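Local structure of petrobactin biosynthesis protein AsbB (Bacillus anthracis, 3TO3) at the interface of chains A and B. The protein catalyses the ATP-dependent condensation of spermidine with citryl-spermidine intermediates in the biosynthesis of petrobactin, the catecholate siderophore of Bacillus anthracis. Sequence-based numbering; all coordinates share one arbitrary frame. Chains: chain A/B, Petrobactin biosynthesis protein AsbB.

Contact 1: the interface of chains A and B. Residues chain A 4, 8; chain B 192, 248, 251-252, 270, 273.
A:Met4, A:His8 and B:Glu273 lose the most surface where the N-terminal arm of chain A lies on chain B. A:Met4, modelled as selenomethionine, pushes its selenoether end between helix 248-258 and the strands 192-197 and 268-273 of its partner. Its chain bends at chi2 (-25°) and again at chi3, which brings the methyl CE in between B:Glu252 OE1 (3.3 Å) and B:Ile192 CD1 (3.9 Å), the isoleucine being met tip to tip. B:Glu252 comes from the opposite direction, and its carboxylate carbon CD sits 3.7 Å from the selenium SE of A:Met4, a packing contact of an acidic group against a polarisable atom. B:Glu273 flanks the start of the arm, its carboxylate oxygen OE2 4.1 Å from A:Met4 N, the first modelled nitrogen of the chain and beyond hydrogen-bonding distance. Near the start of helix 6-16, A:His8 points its ring into a corner made by two aromatic side chains. With CG anti to the backbone N (chi1 179°), the imidazole presents its CE1 edge to a face of B:Tyr270, 3.5 Å above the phenol plane and towards its rim. SE of A:Met4 lies over the rim of one face of the same imidazole, which may help to steady it. B:Trp251 should hold the imidazole's orientation: its indole NE1 donates to A:His8 NE2 at 3.0 Å, nearly straight, from within the indole plane but 21° out of the imidazole plane.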
loop_
_atom_site.group_PDB
_atom_site.type_symbol
_atom_site.label_atom_id
_atom_site.label_comp_id
_atom_site.label_asym_id
_atom_site.label_seq_id
_atom_site.Cartn_x
_atom_site.Cartn_y
_atom_site.Cartn_z
HETATM N N MSE A 4 5.181 16.809 -16.192
HETATM C CA MSE A 4 5.617 15.614 -16.922
HETATM C C MSE A 4 7.000 15.844 -17.564
HETATM O O MSE A 4 7.100 16.406 -18.659
HETATM C CB MSE A 4 4.578 15.154 -17.987
HETATM C CG MSE A 4 3.300 14.361 -17.492
HETATM SE SE MSE A 4 3.380 13.332 -15.784
HETATM C CE MSE A 4 2.314 14.477 -14.627
ATOM N N HIS A 8 9.469 10.798 -16.879
ATOM C CA HIS A 8 8.177 10.377 -17.368
ATOM C C HIS A 8 8.333 9.796 -18.761
ATOM O O HIS A 8 7.819 8.730 -19.030
ATOM C CB HIS A 8 7.181 11.555 -17.421
ATOM C CG HIS A 8 5.842 11.148 -17.946
ATOM N ND1 HIS A 8 5.341 11.602 -19.144
ATOM C CD2 HIS A 8 4.943 10.251 -17.476
ATOM C CE1 HIS A 8 4.172 11.033 -19.373
ATOM N NE2 HIS A 8 3.906 10.211 -18.374
ATOM N N ILE B 192 -4.147 14.669 -17.289
ATOM C CA ILE B 192 -3.457 13.929 -18.327
ATOM C C ILE B 192 -4.502 13.387 -19.310
ATOM O O ILE B 192 -5.472 12.769 -18.891
ATOM C CB ILE B 192 -2.674 12.738 -17.713
ATOM C CG1 ILE B 192 -1.634 13.236 -16.681
ATOM C CG2 ILE B 192 -2.093 11.854 -18.822
ATOM C CD1 ILE B 192 -0.711 14.364 -17.158
ATOM N N PRO B 248 -3.472 13.358 -12.589
ATOM C CA PRO B 248 -2.033 13.099 -12.728
ATOM C C PRO B 248 -1.470 12.204 -11.622
ATOM O O PRO B 248 -0.495 11.515 -11.913
ATOM C CB PRO B 248 -1.394 14.503 -12.680
ATOM C CG PRO B 248 -2.401 15.367 -11.955
ATOM C CD PRO B 248 -3.772 14.757 -12.222
ATOM N N TRP B 251 -2.375 8.737 -12.847
ATOM C CA TRP B 251 -1.606 8.337 -14.026
ATOM C C TRP B 251 -0.214 7.860 -13.613
ATOM O O TRP B 251 0.220 6.787 -13.998
ATOM C CB TRP B 251 -1.517 9.472 -15.059
ATOM C CG TRP B 251 -0.578 9.221 -16.196
ATOM C CD1 TRP B 251 0.596 9.859 -16.426
ATOM C CD2 TRP B 251 -0.729 8.270 -17.264
ATOM N NE1 TRP B 251 1.196 9.371 -17.548
ATOM C CE2 TRP B 251 0.407 8.395 -18.091
ATOM C CE3 TRP B 251 -1.706 7.316 -17.594
ATOM C CZ2 TRP B 251 0.604 7.598 -19.242
ATOM C CZ3 TRP B 251 -1.524 6.532 -18.746
ATOM C CH2 TRP B 251 -0.369 6.684 -19.553
ATOM N N GLU B 252 0.470 8.650 -12.810
ATOM C CA GLU B 252 1.843 8.321 -12.472
ATOM C C GLU B 252 2.009 7.255 -11.406
ATOM O O GLU B 252 3.063 6.643 -11.320
ATOM C CB GLU B 252 2.567 9.570 -11.993
ATOM C CG GLU B 252 2.904 10.541 -13.076
ATOM C CD GLU B 252 3.731 11.687 -12.535
ATOM O OE1 GLU B 252 3.128 12.623 -11.972
ATOM O OE2 GLU B 252 4.978 11.637 -12.646
ATOM N N TYR B 270 -0.553 7.641 -24.281
ATOM C CA TYR B 270 -0.412 8.911 -23.618
ATOM C C TYR B 270 -0.415 10.031 -24.660
ATOM O O TYR B 270 0.348 9.996 -25.611
ATOM C CB TYR B 270 0.885 8.926 -22.796
ATOM C CG TYR B 270 1.285 10.314 -22.344
ATOM C CD1 TYR B 270 0.722 10.899 -21.226
ATOM C CD2 TYR B 270 2.223 11.050 -23.055
ATOM C CE1 TYR B 270 1.078 12.211 -20.833
ATOM C CE2 TYR B 270 2.584 12.339 -22.671
ATOM C CZ TYR B 270 2.014 12.911 -21.559
ATOM O OH TYR B 270 2.377 14.201 -21.201
ATOM N N GLU B 273 -1.086 16.953 -21.610
ATOM C CA GLU B 273 -1.721 17.626 -20.480
ATOM C C GLU B 273 -2.842 18.531 -20.940
ATOM O O GLU B 273 -2.805 19.020 -22.062
ATOM C CB GLU B 273 -0.677 18.419 -19.696
ATOM C CG GLU B 273 0.556 17.572 -19.401
ATOM C CD GLU B 273 1.570 18.250 -18.513
ATOM O OE1 GLU B 273 2.502 18.889 -19.049
ATOM O OE2 GLU B 273 1.447 18.115 -17.280
#

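Contact 2: the interface of chains A and B. Residues chain A 251, 256, 270; chain B 4, 8, 12.
A:Trp251 gives the polar contact, donating from its indole NE1 to NE2 of B:His8 at 2.7 Å with an angle of 177° at the hydrogen. The acceptor lies in the indole plane, while the donor stands 19° out of the imidazole plane. With NE2 as acceptor, the proton of a neutral imidazole would be expected on ND1, although hydrogens are not seen. Aromatic packing comes next. B:His8 holds CG anti to its backbone N (chi1 176°), which carries the imidazole off helix 6-15 to two rings of chain A, from helix 248-258 and strand 268-273. Both meet it edge-to-face, and A:Tyr270 takes CE1 of B:His8 over one face, 3.5 Å from the tyrosine CE1. Since the indole bond and the tyrosine face grip neighbouring imidazole atoms, they should limit rotation of the ring. The remaining contacts are apolar. One turn further along helix 6-15, B:Leu12 crosses A:Tyr270 at about a right angle and sets its CD1 branch 3.6 Å from the tyrosine CB, at the root of the ring. A:Ile256 places its CD1 4.0 Å from CD2 of B:His8, and its CG1 lies over a face of A:Trp251, backing the hydrogen-bond donor. B:Met4 adds little across the interface, but its selenium lies over the rim of one face of B:His8. Together these groups fasten the first helix of chain B to chain A, contributing to the AsbB homodimer.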
loop_
_atom_site.group_PDB
_atom_site.type_symbol
_atom_site.label_atom_id
_atom_site.label_comp_id
_atom_site.label_asym_id
_atom_site.label_seq_id
_atom_site.Cartn_x
_atom_site.Cartn_y
_atom_site.Cartn_z
ATOM N N TRP A 251 12.410 7.643 6.010
ATOM C CA TRP A 251 12.080 8.843 6.790
ATOM C C TRP A 251 10.849 9.614 6.274
ATOM O O TRP A 251 9.867 9.868 7.012
ATOM C CB TRP A 251 13.297 9.791 6.906
ATOM C CG TRP A 251 12.955 11.099 7.575
ATOM C CD1 TRP A 251 12.863 12.332 6.975
ATOM C CD2 TRP A 251 12.646 11.306 8.974
ATOM N NE1 TRP A 251 12.533 13.280 7.916
ATOM C CE2 TRP A 251 12.395 12.681 9.144
ATOM C CE3 TRP A 251 12.548 10.456 10.084
ATOM C CZ2 TRP A 251 12.042 13.231 10.392
ATOM C CZ3 TRP A 251 12.215 11.001 11.313
ATOM C CH2 TRP A 251 11.960 12.380 11.458
ATOM N N ILE A 256 7.854 9.582 9.485
ATOM C CA ILE A 256 7.103 10.823 9.738
ATOM C C ILE A 256 5.606 10.591 9.944
ATOM O O ILE A 256 5.041 11.132 10.890
ATOM C CB ILE A 256 7.310 11.865 8.640
ATOM C CG1 ILE A 256 8.742 12.373 8.666
ATOM C CG2 ILE A 256 6.419 13.031 8.858
ATOM C CD1 ILE A 256 8.863 13.731 8.029
ATOM N N TYR A 270 14.261 14.948 14.840
ATOM C CA TYR A 270 14.936 15.100 13.574
ATOM C C TYR A 270 16.195 15.925 13.784
ATOM O O TYR A 270 16.137 16.985 14.377
ATOM C CB TYR A 270 14.009 15.762 12.524
ATOM C CG TYR A 270 14.778 16.194 11.299
ATOM C CD1 TYR A 270 15.076 15.284 10.296
ATOM C CD2 TYR A 270 15.245 17.496 11.160
ATOM C CE1 TYR A 270 15.797 15.664 9.173
ATOM C CE2 TYR A 270 15.974 17.880 10.048
ATOM C CZ TYR A 270 16.242 16.947 9.055
ATOM O OH TYR A 270 16.961 17.287 7.942
HETATM N N MSE B 4 16.773 17.980 2.309
HETATM C CA MSE B 4 15.401 18.162 2.818
HETATM C C MSE B 4 14.920 19.628 2.705
HETATM O O MSE B 4 15.593 20.557 3.178
HETATM C CB MSE B 4 15.314 17.705 4.280
HETATM C CG MSE B 4 15.485 16.211 4.514
HETATM SE SE MSE B 4 13.991 15.170 3.775
HETATM C CE MSE B 4 14.997 14.342 2.284
ATOM N N HIS B 8 9.351 19.713 3.901
ATOM C CA HIS B 8 9.758 18.844 4.985
ATOM C C HIS B 8 9.678 19.610 6.308
ATOM O O HIS B 8 9.073 19.153 7.277
ATOM C CB HIS B 8 11.167 18.318 4.732
ATOM C CG HIS B 8 11.709 17.482 5.846
ATOM N ND1 HIS B 8 12.720 17.913 6.674
ATOM C CD2 HIS B 8 11.385 16.237 6.266
ATOM C CE1 HIS B 8 12.999 16.972 7.556
ATOM N NE2 HIS B 8 12.200 15.946 7.332
ATOM N N LEU B 12 7.234 18.794 9.781
ATOM C CA LEU B 12 7.775 18.612 11.120
ATOM C C LEU B 12 7.218 19.630 12.112
ATOM O O LEU B 12 6.794 19.258 13.199
ATOM C CB LEU B 12 9.291 18.668 11.110
ATOM C CG LEU B 12 9.924 17.373 10.650
ATOM C CD1 LEU B 12 11.445 17.489 10.772
ATOM C CD2 LEU B 12 9.401 16.255 11.517
#

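Contact 1 and contact 2 are twins under the two-fold axis of the homodimer, their centres about 27 Å apart. Each joins the N-terminal arm and first helix of one subunit to helix 248-258 and strand 268-273 of the other, with Met4, His8, Trp251 and Tyr270 common to both. The arms are thus exchanged reciprocally, each subunit both giving and receiving one. The copies differ at Met4, which buries 116 Å² in contact 1 but 9 Å² in contact 2, with chi2 changing from -25° to -67°. The histidine core is retained; the Met4 difference may reflect a flexible terminus, or the different extents to which the ends were modelled.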